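Local structure of uncharacterized esterase YxiM (Bacillus subtilis, 2O14) at residues A66-Y72 against A144-S148; L95-A101 against N113-A119; E249-K255 against Y297-A303; D271-P277 against T310-N316. The protein is an uncharacterized protein of the GDSL lipolytic enzyme family that probably hydrolyses ester bonds and carries a galactose-binding-like beta domain ahead of its hydrolase domain. One frame throughout, in Å; residues are numbered along the deposited sequence.

Overall arrangement
The four contacts fall into two pairs. Contacts 1 and 2 belong to the N-terminal galactose-binding-like domain, where contact 2 is nested along the chain inside the loop closed by contact 1; their centres are about 10 Å apart and they touch through T146 and N97. Contacts 3 and 4 come later, in the SGNH-type hydrolase domain. Their segments alternate along the chain, and their centres are about 13 Å apart, with R298 of contact 3 meeting D314 of contact 4. Contacts 1 and 3 are the furthest apart, about 39 Å between centres. Each pair thus knits its own domain: strand pairing and turns in one, a parallel strand pair and the helices beside it in the other.

Contact 1. Residues A66-Y72 against A144-S148; sequences AVEFLAY and AFTLS
Strand 65-69 runs antiparallel to strand 146-156, the axes of their short segments here 4.5 Å apart at closest approach, within the mixed sheet of the galactose-binding-like beta domain. V67 and L147 form a hydrogen-bonded pair, with V67 N donating to L147 O and L147 N returning a bond of 2.9 Å to V67 O. The ladder carries on past E68 and T146, a non-hydrogen-bonded pair, to F69 N, whose nearly straight bond to F145 O measures 2.8 Å. V67, L147 and the F69 ring share one face of the sheet: V67 CG2 lies beside L147 CB, and F69 presents its CE2 edge to the same CB at 3.9 Å. On the other face E68, extended with CG anti to its backbone N (chi1 -177°), lays its carboxylate end against A144 CB. T146 turns its hydroxyl to N97 O. Beyond the strand the chain bends back, bringing the face of Y72 against the edge of F145 in a T-shaped pair with planes at 71° and centroids 4.7 Å apart. F145 CE2 stands above the centre of the Y72 ring. A serine in place of Y72 would probably leave this edge of F145 without its aromatic cover and open a gap beside it. One water closes the loop end, donating to F69 O at 2.7 Å and to E68 OE2 and accepting from F145 N.

Contact 2. Residues L95-A101 against N113-A119; sequences LGNTARA and NMTGDGA. With SO4 (sulfate ion), chain C.
L95 N and A119 O, joined by a nearly straight bond of 3.0 Å, mark one end of a contact between the segments that form the open end of the beta hairpin of strands 100-105 and 108-115 and the turns beyond it. At the hairpin end A101 and M114, a selenomethionine, pair in both directions: A101 N donates to M114 O, and M114 N to A101 O at 2.7 Å. Between these ends the chain leaves regular pairing. G96 O accepts from G118 N at 2.9 Å, the donor standing 49° above the carbonyl plane, while G116 N gives T98 O a weak bond. T98 N donates to a side chain, D117 OD1, at 2.9 Å, on the anti side and 27° out of the carboxylate plane, and D117 OD2 is held by S58 OG. G116 to A119 form a type II turn, closed by A119 N to G116 O. R100 bends at chi3 (63°) past N113 and turns its guanidinium edge to a sulfate, with NE to O1 and NH2 to O4 both 3.0 Å. D117 therefore ties the irregular 95-99 backbone to the turn and to S58, whereas R100 and K140 together bind the sulfate, probably from the crystallisation liquor, consistent with a locally positive site.

Contact 3. Residues E249-K255 against Y297-A303; sequences ESEAEFK and YRASILA
Y297, E251 and F254 bury the most surface where the N-terminal ends of helices 251-266 and 298-307 pack together, two helices of the SGNH (GDSL) hydrolase domain, which flank its parallel sheet. The short helical segments run at 32° to each other, their axes 9.8 Å apart at closest approach. Y297, at the N-cap position of its helix, reaches across to the start of the other. Its hydroxyl donates to E249 O at 2.9 Å, in the carbonyl plane and on a lone pair, and one face of its ring is covered by E251, whose CA sits 3.7 Å from the centroid of the Y297 ring. F254 meets the tyrosine obliquely, the planes at 43°, with Y297 CD2 lying over one face of the phenyl ring toward its rim; S300 CB and I301 CG1 come up to the F254 edge. Replacing Y297 by alanine would probably leave E249 O without this donor and strip the cover from E251 and F254, opening a gap between the helix ends. S250, the N-cap of helix 251-266, accepts from E253 N through its hydroxyl. On the following turn K255 stretches alongside S300 toward A303, and its ammonium forms a salt bridge with E307. E251 CG, anti to the backbone N (chi1 -168°), extends back along the tyrosine ring, passing Y297 CD1 at 3.4 Å, and carries the carboxylate on to S300, where S300 OG donates to the anti lone pair of E251 OE2 at 2.7 Å.

Contact 4. Residues D271-P277 against T310-N316; sequences DVILSTP and TYLIDLN
T276 OG1 is gripped twice by the segment 310-316: it donates to D314 OD1 at 2.7 Å and accepts from N316 N at 2.9 Å. The first bond meets the carboxylate on its anti side, 31° out of plane, and the second is nearly straight at 163°. With chi1 at 55°, T276 OG1 sits between its backbone N and carbonyl carbon, which places it within bonding distance of both partners at the first turn of helix 315-326, whose N-cap position is D314. Leading up to this joint, the outermost strand 311-313 of the hydrolase domain's five-stranded sheet runs parallel to its neighbour 271-275, connected through helix 298-307 in a beta-alpha-beta unit. V272 O accepts from Y311 N and L274 O from I313 N, while T276 N donates to I313 O. Y311 O takes two donors from opposite faces of its plane, L274 N at 3.0 Å and the hydroxyl of T310. On one face of the sheet I273 CG2 packs on I313 CG1 at 3.7 Å, and I273 CG1 on Y311 CB; on the other, L274 CB approaches L312 CD1 and L274 CD1 touches T310 OG1. Further out, helix 345-361 covers I273 and I313, helix 251-266 covers L274 and T310, and Q237 of the neighbouring strand holds S275 OG. The side chain of P277 lies about 10 Å from that of S171, the probable nucleophile. R298 forms a salt bridge with D314 OD2, which probably steadies the carboxylate that T276 uses. The T276 hydroxyl thus serves as both donor and acceptor, linking the end of one strand to the helix start after its neighbour.

Contact 1. Residues A66-Y72 against A144-S148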
# COMPACT_ATOMS: atom_id res chain seq x y z
N ALA A 66 -1.63 -0.82 24.21
CA ALA A 66 -2.13 -0.03 23.10
C ALA A 66 -3.50 0.56 23.38
O ALA A 66 -4.07 0.36 24.44
CB ALA A 66 -2.19 -0.89 21.84
N VAL A 67 -4.01 1.30 22.40
CA VAL A 67 -5.35 1.87 22.47
C VAL A 67 -6.07 1.24 21.29
O VAL A 67 -5.45 0.94 20.26
CB VAL A 67 -5.37 3.41 22.28
CG1 VAL A 67 -4.89 4.10 23.56
CG2 VAL A 67 -4.50 3.79 21.10
N GLU A 68 -7.37 1.02 21.44
CA GLU A 68 -8.16 0.44 20.36
C GLU A 68 -9.18 1.45 19.84
O GLU A 68 -9.87 2.11 20.62
CB GLU A 68 -8.91 -0.80 20.85
CG GLU A 68 -9.69 -1.48 19.76
CD GLU A 68 -10.37 -2.74 20.23
OE1 GLU A 68 -10.05 -3.21 21.34
OE2 GLU A 68 -11.24 -3.26 19.49
N PHE A 69 -9.25 1.59 18.53
CA PHE A 69 -10.21 2.52 17.93
C PHE A 69 -11.52 1.76 17.77
O PHE A 69 -11.62 0.84 16.96
CB PHE A 69 -9.70 3.00 16.58
CG PHE A 69 -8.49 3.88 16.67
CD1 PHE A 69 -8.61 5.26 16.55
CD2 PHE A 69 -7.22 3.34 16.88
CE1 PHE A 69 -7.48 6.09 16.64
CE2 PHE A 69 -6.09 4.16 16.97
CZ PHE A 69 -6.23 5.54 16.85
N LEU A 70 -12.52 2.14 18.57
CA LEU A 70 -13.83 1.51 18.54
C LEU A 70 -14.69 2.04 17.39
O LEU A 70 -15.59 1.35 16.90
CB LEU A 70 -14.54 1.73 19.88
CG LEU A 70 -13.78 1.18 21.09
CD1 LEU A 70 -14.58 1.44 22.36
CD2 LEU A 70 -13.53 -0.30 20.90
N ALA A 71 -14.41 3.27 16.98
CA ALA A 71 -15.10 3.88 15.86
C ALA A 71 -13.97 4.06 14.85
O ALA A 71 -12.85 4.41 15.24
CB ALA A 71 -15.68 5.22 16.26
N TYR A 72 -14.23 3.79 13.58
CA TYR A 72 -13.19 3.94 12.57
C TYR A 72 -13.74 4.38 11.22
O TYR A 72 -14.89 4.81 11.12
CB TYR A 72 -12.41 2.63 12.42
CG TYR A 72 -13.30 1.42 12.28
CD1 TYR A 72 -13.82 0.77 13.39
CD2 TYR A 72 -13.69 0.98 11.02
CE1 TYR A 72 -14.70 -0.29 13.26
CE2 TYR A 72 -14.57 -0.08 10.87
CZ TYR A 72 -15.07 -0.71 11.99
OH TYR A 72 -15.97 -1.73 11.84
N ALA A 144 -9.73 -6.22 15.84
CA ALA A 144 -9.32 -5.07 16.64
C ALA A 144 -8.35 -4.14 15.92
O ALA A 144 -7.31 -4.57 15.41
CB ALA A 144 -8.71 -5.54 17.95
N PHE A 145 -8.69 -2.85 15.88
CA PHE A 145 -7.83 -1.85 15.25
C PHE A 145 -7.12 -1.15 16.40
O PHE A 145 -7.69 -0.29 17.07
CB PHE A 145 -8.69 -0.90 14.43
CG PHE A 145 -9.52 -1.60 13.40
CD1 PHE A 145 -8.94 -2.54 12.55
CD2 PHE A 145 -10.89 -1.38 13.30
CE1 PHE A 145 -9.71 -3.24 11.62
CE2 PHE A 145 -11.67 -2.08 12.38
CZ PHE A 145 -11.08 -3.01 11.54
N THR A 146 -5.88 -1.56 16.64
CA THR A 146 -5.09 -1.06 17.75
C THR A 146 -3.81 -0.33 17.37
O THR A 146 -3.22 -0.58 16.32
CB THR A 146 -4.69 -2.22 18.65
OG1 THR A 146 -3.87 -3.12 17.91
CG2 THR A 146 -5.92 -2.97 19.14
N LEU A 147 -3.37 0.56 18.27
CA LEU A 147 -2.16 1.34 18.05
C LEU A 147 -1.28 1.31 19.30
O LEU A 147 -1.73 1.70 20.38
CB LEU A 147 -2.55 2.79 17.70
CG LEU A 147 -1.39 3.76 17.44
CD1 LEU A 147 -0.57 3.29 16.26
CD2 LEU A 147 -1.93 5.16 17.20
N SER A 148 -0.03 0.86 19.17
CA SER A 148 0.88 0.80 20.31
C SER A 148 1.81 1.99 20.41
O SER A 148 2.14 2.44 21.50
CB SER A 148 1.74 -0.47 20.27
OG SER A 148 1.04 -1.61 20.74
O HOH W 1 -11.36 -1.81 16.80

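Contact 2. Residues L95-A101 against N113-A119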
# COMPACT_ATOMS: atom_id res chain seq x y z
N LEU A 95 1.54 -0.91 15.51
CA LEU A 95 0.22 -1.34 15.96
C LEU A 95 0.25 -2.22 17.20
O LEU A 95 1.31 -2.62 17.68
CB LEU A 95 -0.50 -2.10 14.84
CG LEU A 95 -0.63 -1.45 13.46
CD1 LEU A 95 -1.45 -2.35 12.53
CD2 LEU A 95 -1.29 -0.08 13.61
N GLY A 96 -0.94 -2.51 17.72
CA GLY A 96 -1.07 -3.38 18.88
C GLY A 96 -1.37 -4.76 18.32
O GLY A 96 -0.88 -5.11 17.25
N ASN A 97 -2.17 -5.56 19.03
CA ASN A 97 -2.51 -6.89 18.52
C ASN A 97 -3.32 -6.66 17.26
O ASN A 97 -4.35 -5.97 17.28
CB ASN A 97 -3.29 -7.68 19.57
CG ASN A 97 -2.43 -8.02 20.77
OD1 ASN A 97 -2.91 -8.63 21.73
ND2 ASN A 97 -1.16 -7.64 20.72
N THR A 98 -2.86 -7.25 16.16
CA THR A 98 -3.49 -7.04 14.87
C THR A 98 -3.69 -8.26 13.98
O THR A 98 -2.81 -9.10 13.86
CB THR A 98 -2.64 -6.03 14.05
OG1 THR A 98 -2.57 -4.79 14.76
CG2 THR A 98 -3.24 -5.81 12.66
N ALA A 99 -4.87 -8.35 13.37
CA ALA A 99 -5.16 -9.42 12.42
C ALA A 99 -4.83 -8.76 11.07
O ALA A 99 -3.92 -9.18 10.37
CB ALA A 99 -6.63 -9.82 12.48
N ARG A 100 -5.56 -7.70 10.74
CA ARG A 100 -5.31 -6.96 9.51
C ARG A 100 -5.97 -5.59 9.63
O ARG A 100 -7.19 -5.50 9.82
CB ARG A 100 -5.86 -7.70 8.28
CG ARG A 100 -5.64 -6.94 6.98
CD ARG A 100 -5.66 -7.85 5.77
NE ARG A 100 -6.95 -8.51 5.59
CZ ARG A 100 -8.07 -7.88 5.23
NH1 ARG A 100 -8.07 -6.57 5.02
NH2 ARG A 100 -9.19 -8.57 5.08
N ALA A 101 -5.17 -4.54 9.53
CA ALA A 101 -5.67 -3.18 9.66
C ALA A 101 -4.91 -2.20 8.78
O ALA A 101 -3.79 -2.47 8.34
CB ALA A 101 -5.58 -2.73 11.11
N ASN A 113 -3.52 -2.55 4.82
CA ASN A 113 -3.48 -3.90 5.37
C ASN A 113 -2.20 -4.40 6.04
O ASN A 113 -1.61 -5.39 5.59
CB ASN A 113 -3.89 -4.91 4.29
CG ASN A 113 -5.34 -4.76 3.88
OD1 ASN A 113 -5.71 -5.09 2.75
ND2 ASN A 113 -6.19 -4.28 4.79
N MSE A 114 -1.79 -3.75 7.12
CA MSE A 114 -0.62 -4.20 7.87
C MSE A 114 -1.17 -5.41 8.65
O MSE A 114 -2.35 -5.43 9.00
CB MSE A 114 -0.16 -3.11 8.84
CG MSE A 114 0.37 -1.84 8.18
SE MSE A 114 0.55 -0.40 9.48
CE MSE A 114 -1.32 -0.28 9.94
N THR A 115 -0.33 -6.40 8.92
CA THR A 115 -0.81 -7.58 9.66
C THR A 115 0.14 -7.99 10.78
O THR A 115 1.32 -7.62 10.77
CB THR A 115 -1.02 -8.80 8.72
OG1 THR A 115 0.25 -9.26 8.24
CG2 THR A 115 -1.91 -8.43 7.53
N GLY A 116 -0.38 -8.76 11.73
CA GLY A 116 0.45 -9.22 12.84
C GLY A 116 0.57 -8.24 13.99
O GLY A 116 0.64 -7.02 13.77
N ASP A 117 0.59 -8.77 15.21
CA ASP A 117 0.73 -7.94 16.40
C ASP A 117 2.01 -7.12 16.31
O ASP A 117 3.05 -7.63 15.91
CB ASP A 117 0.83 -8.82 17.66
CG ASP A 117 -0.39 -9.69 17.87
OD1 ASP A 117 -1.40 -9.49 17.17
OD2 ASP A 117 -0.33 -10.57 18.76
N GLY A 118 1.92 -5.84 16.69
CA GLY A 118 3.10 -5.00 16.65
C GLY A 118 3.61 -4.68 15.26
O GLY A 118 4.75 -4.23 15.10
N ALA A 119 2.77 -4.90 14.25
CA ALA A 119 3.15 -4.62 12.87
C ALA A 119 3.64 -3.19 12.76
O ALA A 119 3.08 -2.29 13.39
CB ALA A 119 1.96 -4.83 11.95
S SO4 C . -8.01 -12.21 5.58
O1 SO4 C . -7.40 -11.29 6.56
O2 SO4 C . -9.11 -12.97 6.22
O3 SO4 C . -6.97 -13.15 5.10
O4 SO4 C . -8.56 -11.45 4.44

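Contact 3. Residues E249-K255 against Y297-A303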
# COMPACT_ATOMS: atom_id res chain seq x y z
N GLU A 249 -18.08 -7.85 -13.11
CA GLU A 249 -17.40 -6.72 -13.74
C GLU A 249 -16.88 -7.16 -15.10
O GLU A 249 -15.81 -7.76 -15.20
CB GLU A 249 -16.24 -6.24 -12.87
CG GLU A 249 -15.45 -5.11 -13.51
CD GLU A 249 -14.16 -4.79 -12.77
OE1 GLU A 249 -14.19 -3.98 -11.82
OE2 GLU A 249 -13.12 -5.37 -13.14
N SER A 250 -17.65 -6.87 -16.15
CA SER A 250 -17.29 -7.25 -17.51
C SER A 250 -15.99 -6.59 -17.92
O SER A 250 -15.52 -5.65 -17.26
CB SER A 250 -18.38 -6.83 -18.49
OG SER A 250 -18.37 -5.42 -18.68
N GLU A 251 -15.41 -7.08 -19.01
CA GLU A 251 -14.17 -6.51 -19.50
C GLU A 251 -14.45 -5.06 -19.88
O GLU A 251 -13.62 -4.18 -19.70
CB GLU A 251 -13.65 -7.28 -20.72
CG GLU A 251 -12.22 -6.92 -21.09
CD GLU A 251 -11.62 -7.83 -22.14
OE1 GLU A 251 -12.05 -9.00 -22.23
OE2 GLU A 251 -10.71 -7.38 -22.86
N ALA A 252 -15.65 -4.83 -20.40
CA ALA A 252 -16.05 -3.48 -20.79
C ALA A 252 -16.06 -2.56 -19.58
O ALA A 252 -15.52 -1.45 -19.63
CB ALA A 252 -17.43 -3.52 -21.44
N GLU A 253 -16.68 -3.00 -18.48
CA GLU A 253 -16.73 -2.17 -17.28
C GLU A 253 -15.31 -1.95 -16.78
O GLU A 253 -14.91 -0.83 -16.46
CB GLU A 253 -17.55 -2.83 -16.17
CG GLU A 253 -18.06 -1.84 -15.12
CD GLU A 253 -18.49 -2.49 -13.81
OE1 GLU A 253 -19.09 -3.58 -13.86
OE2 GLU A 253 -18.24 -1.89 -12.74
N PHE A 254 -14.54 -3.03 -16.73
CA PHE A 254 -13.16 -2.98 -16.30
C PHE A 254 -12.42 -1.87 -17.04
O PHE A 254 -11.80 -1.00 -16.43
CB PHE A 254 -12.49 -4.32 -16.58
CG PHE A 254 -11.00 -4.28 -16.47
CD1 PHE A 254 -10.38 -4.24 -15.22
CD2 PHE A 254 -10.20 -4.29 -17.61
CE1 PHE A 254 -8.99 -4.22 -15.11
CE2 PHE A 254 -8.81 -4.26 -17.52
CZ PHE A 254 -8.20 -4.23 -16.26
N LYS A 255 -12.51 -1.91 -18.36
CA LYS A 255 -11.85 -0.93 -19.23
C LYS A 255 -12.32 0.50 -18.94
O LYS A 255 -11.51 1.42 -18.93
CB LYS A 255 -12.12 -1.31 -20.69
CG LYS A 255 -11.26 -0.60 -21.72
CD LYS A 255 -11.51 -1.21 -23.10
CE LYS A 255 -10.86 -0.41 -24.21
NZ LYS A 255 -9.40 -0.25 -23.99
N TYR A 297 -7.86 -9.97 -18.49
CA TYR A 297 -8.24 -8.84 -19.36
C TYR A 297 -7.05 -8.10 -19.98
O TYR A 297 -7.14 -6.90 -20.25
CB TYR A 297 -9.09 -7.81 -18.60
CG TYR A 297 -10.44 -8.29 -18.13
CD1 TYR A 297 -11.15 -9.27 -18.83
CD2 TYR A 297 -11.04 -7.73 -17.00
CE1 TYR A 297 -12.42 -9.68 -18.42
CE2 TYR A 297 -12.31 -8.13 -16.58
CZ TYR A 297 -12.99 -9.10 -17.29
OH TYR A 297 -14.25 -9.49 -16.87
N ARG A 298 -5.95 -8.81 -20.21
CA ARG A 298 -4.76 -8.21 -20.80
C ARG A 298 -5.06 -7.37 -22.04
O ARG A 298 -4.48 -6.30 -22.24
CB ARG A 298 -3.73 -9.29 -21.16
CG ARG A 298 -2.52 -8.77 -21.93
CD ARG A 298 -1.35 -9.74 -21.86
NE ARG A 298 -0.22 -9.30 -22.67
CZ ARG A 298 -0.15 -9.43 -23.99
NH1 ARG A 298 -1.14 -9.99 -24.66
NH2 ARG A 298 0.91 -8.97 -24.65
N ALA A 299 -5.96 -7.86 -22.88
CA ALA A 299 -6.33 -7.16 -24.11
C ALA A 299 -6.75 -5.71 -23.86
O ALA A 299 -6.33 -4.80 -24.58
CB ALA A 299 -7.45 -7.92 -24.82
N SER A 300 -7.57 -5.50 -22.83
CA SER A 300 -8.05 -4.16 -22.49
C SER A 300 -6.96 -3.27 -21.95
O SER A 300 -6.96 -2.06 -22.18
CB SER A 300 -9.19 -4.25 -21.47
OG SER A 300 -10.33 -4.85 -22.05
N ILE A 301 -6.03 -3.86 -21.20
CA ILE A 301 -4.93 -3.10 -20.63
C ILE A 301 -4.03 -2.56 -21.75
O ILE A 301 -3.58 -1.41 -21.69
CB ILE A 301 -4.09 -3.98 -19.67
CG1 ILE A 301 -4.98 -4.49 -18.53
CG2 ILE A 301 -2.94 -3.18 -19.09
CD1 ILE A 301 -4.30 -5.46 -17.60
N LEU A 302 -3.77 -3.37 -22.77
CA LEU A 302 -2.94 -2.94 -23.89
C LEU A 302 -3.63 -1.79 -24.62
O LEU A 302 -3.01 -0.77 -24.92
CB LEU A 302 -2.71 -4.10 -24.87
CG LEU A 302 -2.05 -5.36 -24.30
CD1 LEU A 302 -2.05 -6.45 -25.36
CD2 LEU A 302 -0.64 -5.06 -23.84
N ALA A 303 -4.92 -1.97 -24.89
CA ALA A 303 -5.70 -0.95 -25.58
C ALA A 303 -5.71 0.38 -24.82
O ALA A 303 -5.52 1.44 -25.41
CB ALA A 303 -7.12 -1.45 -25.79

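Contact 4. Residues D271-P277 against T310-N316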
# COMPACT_ATOMS: atom_id res chain seq x y z
N ASP A 271 2.10 10.87 -13.98
CA ASP A 271 2.09 9.91 -15.07
C ASP A 271 1.58 8.54 -14.64
O ASP A 271 1.63 8.19 -13.46
CB ASP A 271 3.50 9.77 -15.67
CG ASP A 271 3.93 11.00 -16.44
OD1 ASP A 271 3.13 11.48 -17.28
OD2 ASP A 271 5.06 11.49 -16.21
N VAL A 272 1.10 7.78 -15.61
CA VAL A 272 0.57 6.45 -15.33
C VAL A 272 1.33 5.34 -16.05
O VAL A 272 1.61 5.45 -17.25
CB VAL A 272 -0.90 6.34 -15.76
CG1 VAL A 272 -1.43 4.95 -15.43
CG2 VAL A 272 -1.73 7.40 -15.07
N ILE A 273 1.64 4.29 -15.31
CA ILE A 273 2.33 3.13 -15.86
C ILE A 273 1.44 1.92 -15.63
O ILE A 273 1.29 1.47 -14.49
CB ILE A 273 3.68 2.86 -15.16
CG1 ILE A 273 4.62 4.07 -15.32
CG2 ILE A 273 4.33 1.61 -15.76
CD1 ILE A 273 5.85 3.98 -14.45
N LEU A 274 0.83 1.40 -16.69
CA LEU A 274 -0.04 0.23 -16.58
C LEU A 274 0.78 -1.04 -16.74
O LEU A 274 1.74 -1.08 -17.51
CB LEU A 274 -1.13 0.26 -17.65
CG LEU A 274 -2.12 1.43 -17.63
CD1 LEU A 274 -3.06 1.28 -18.81
CD2 LEU A 274 -2.90 1.45 -16.32
N SER A 275 0.40 -2.09 -16.01
CA SER A 275 1.10 -3.36 -16.09
C SER A 275 0.14 -4.52 -16.32
O SER A 275 -0.90 -4.61 -15.69
CB SER A 275 1.88 -3.61 -14.80
OG SER A 275 2.49 -4.89 -14.80
N THR A 276 0.49 -5.41 -17.25
CA THR A 276 -0.33 -6.58 -17.52
C THR A 276 0.08 -7.60 -16.47
O THR A 276 1.24 -7.98 -16.38
CB THR A 276 -0.07 -7.14 -18.94
OG1 THR A 276 1.33 -7.41 -19.10
CG2 THR A 276 -0.52 -6.13 -20.00
N PRO A 277 -0.88 -8.06 -15.65
CA PRO A 277 -0.51 -9.04 -14.62
C PRO A 277 0.01 -10.37 -15.16
O PRO A 277 -0.50 -10.90 -16.16
CB PRO A 277 -1.79 -9.18 -13.80
CG PRO A 277 -2.88 -8.82 -14.76
CD PRO A 277 -2.29 -7.67 -15.53
N THR A 310 -0.56 6.01 -21.95
CA THR A 310 0.12 5.79 -20.68
C THR A 310 1.35 4.93 -20.97
O THR A 310 1.49 4.41 -22.07
CB THR A 310 -0.76 5.03 -19.69
OG1 THR A 310 -0.90 3.66 -20.11
CG2 THR A 310 -2.14 5.66 -19.61
N TYR A 311 2.24 4.81 -19.99
CA TYR A 311 3.42 3.96 -20.16
C TYR A 311 2.90 2.55 -19.95
O TYR A 311 1.86 2.36 -19.31
CB TYR A 311 4.48 4.30 -19.12
CG TYR A 311 5.18 5.62 -19.37
CD1 TYR A 311 6.02 5.78 -20.47
CD2 TYR A 311 4.99 6.71 -18.53
CE1 TYR A 311 6.66 6.99 -20.72
CE2 TYR A 311 5.62 7.93 -18.77
CZ TYR A 311 6.45 8.07 -19.87
OH TYR A 311 7.07 9.27 -20.11
N LEU A 312 3.60 1.56 -20.48
CA LEU A 312 3.15 0.17 -20.36
C LEU A 312 4.26 -0.84 -20.16
O LEU A 312 5.24 -0.86 -20.91
CB LEU A 312 2.35 -0.23 -21.61
CG LEU A 312 1.90 -1.69 -21.69
CD1 LEU A 312 0.76 -1.93 -20.72
CD2 LEU A 312 1.45 -2.01 -23.12
N ILE A 313 4.10 -1.67 -19.13
CA ILE A 313 5.04 -2.73 -18.82
C ILE A 313 4.24 -4.00 -19.07
O ILE A 313 3.28 -4.28 -18.35
CB ILE A 313 5.47 -2.73 -17.34
CG1 ILE A 313 6.10 -1.39 -16.96
CG2 ILE A 313 6.46 -3.86 -17.08
CD1 ILE A 313 7.38 -1.09 -17.70
N ASP A 314 4.60 -4.75 -20.11
CA ASP A 314 3.88 -5.98 -20.42
C ASP A 314 4.47 -7.10 -19.57
O ASP A 314 5.02 -8.07 -20.10
CB ASP A 314 4.01 -6.33 -21.90
CG ASP A 314 2.84 -7.14 -22.41
OD1 ASP A 314 2.21 -7.87 -21.61
OD2 ASP A 314 2.55 -7.06 -23.62
N LEU A 315 4.34 -6.96 -18.26
CA LEU A 315 4.89 -7.95 -17.34
C LEU A 315 4.38 -9.36 -17.63
O LEU A 315 5.06 -10.34 -17.33
CB LEU A 315 4.56 -7.55 -15.90
CG LEU A 315 5.40 -8.19 -14.80
CD1 LEU A 315 6.88 -7.98 -15.10
CD2 LEU A 315 5.03 -7.56 -13.46
N ASN A 316 3.20 -9.46 -18.23
CA ASN A 316 2.63 -10.76 -18.56
C ASN A 316 3.59 -11.52 -19.48
O ASN A 316 3.94 -12.68 -19.23
CB ASN A 316 1.28 -10.58 -19.27
CG ASN A 316 0.59 -11.91 -19.56
OD1 ASN A 316 -0.15 -12.44 -18.72
ND2 ASN A 316 0.82 -12.45 -20.74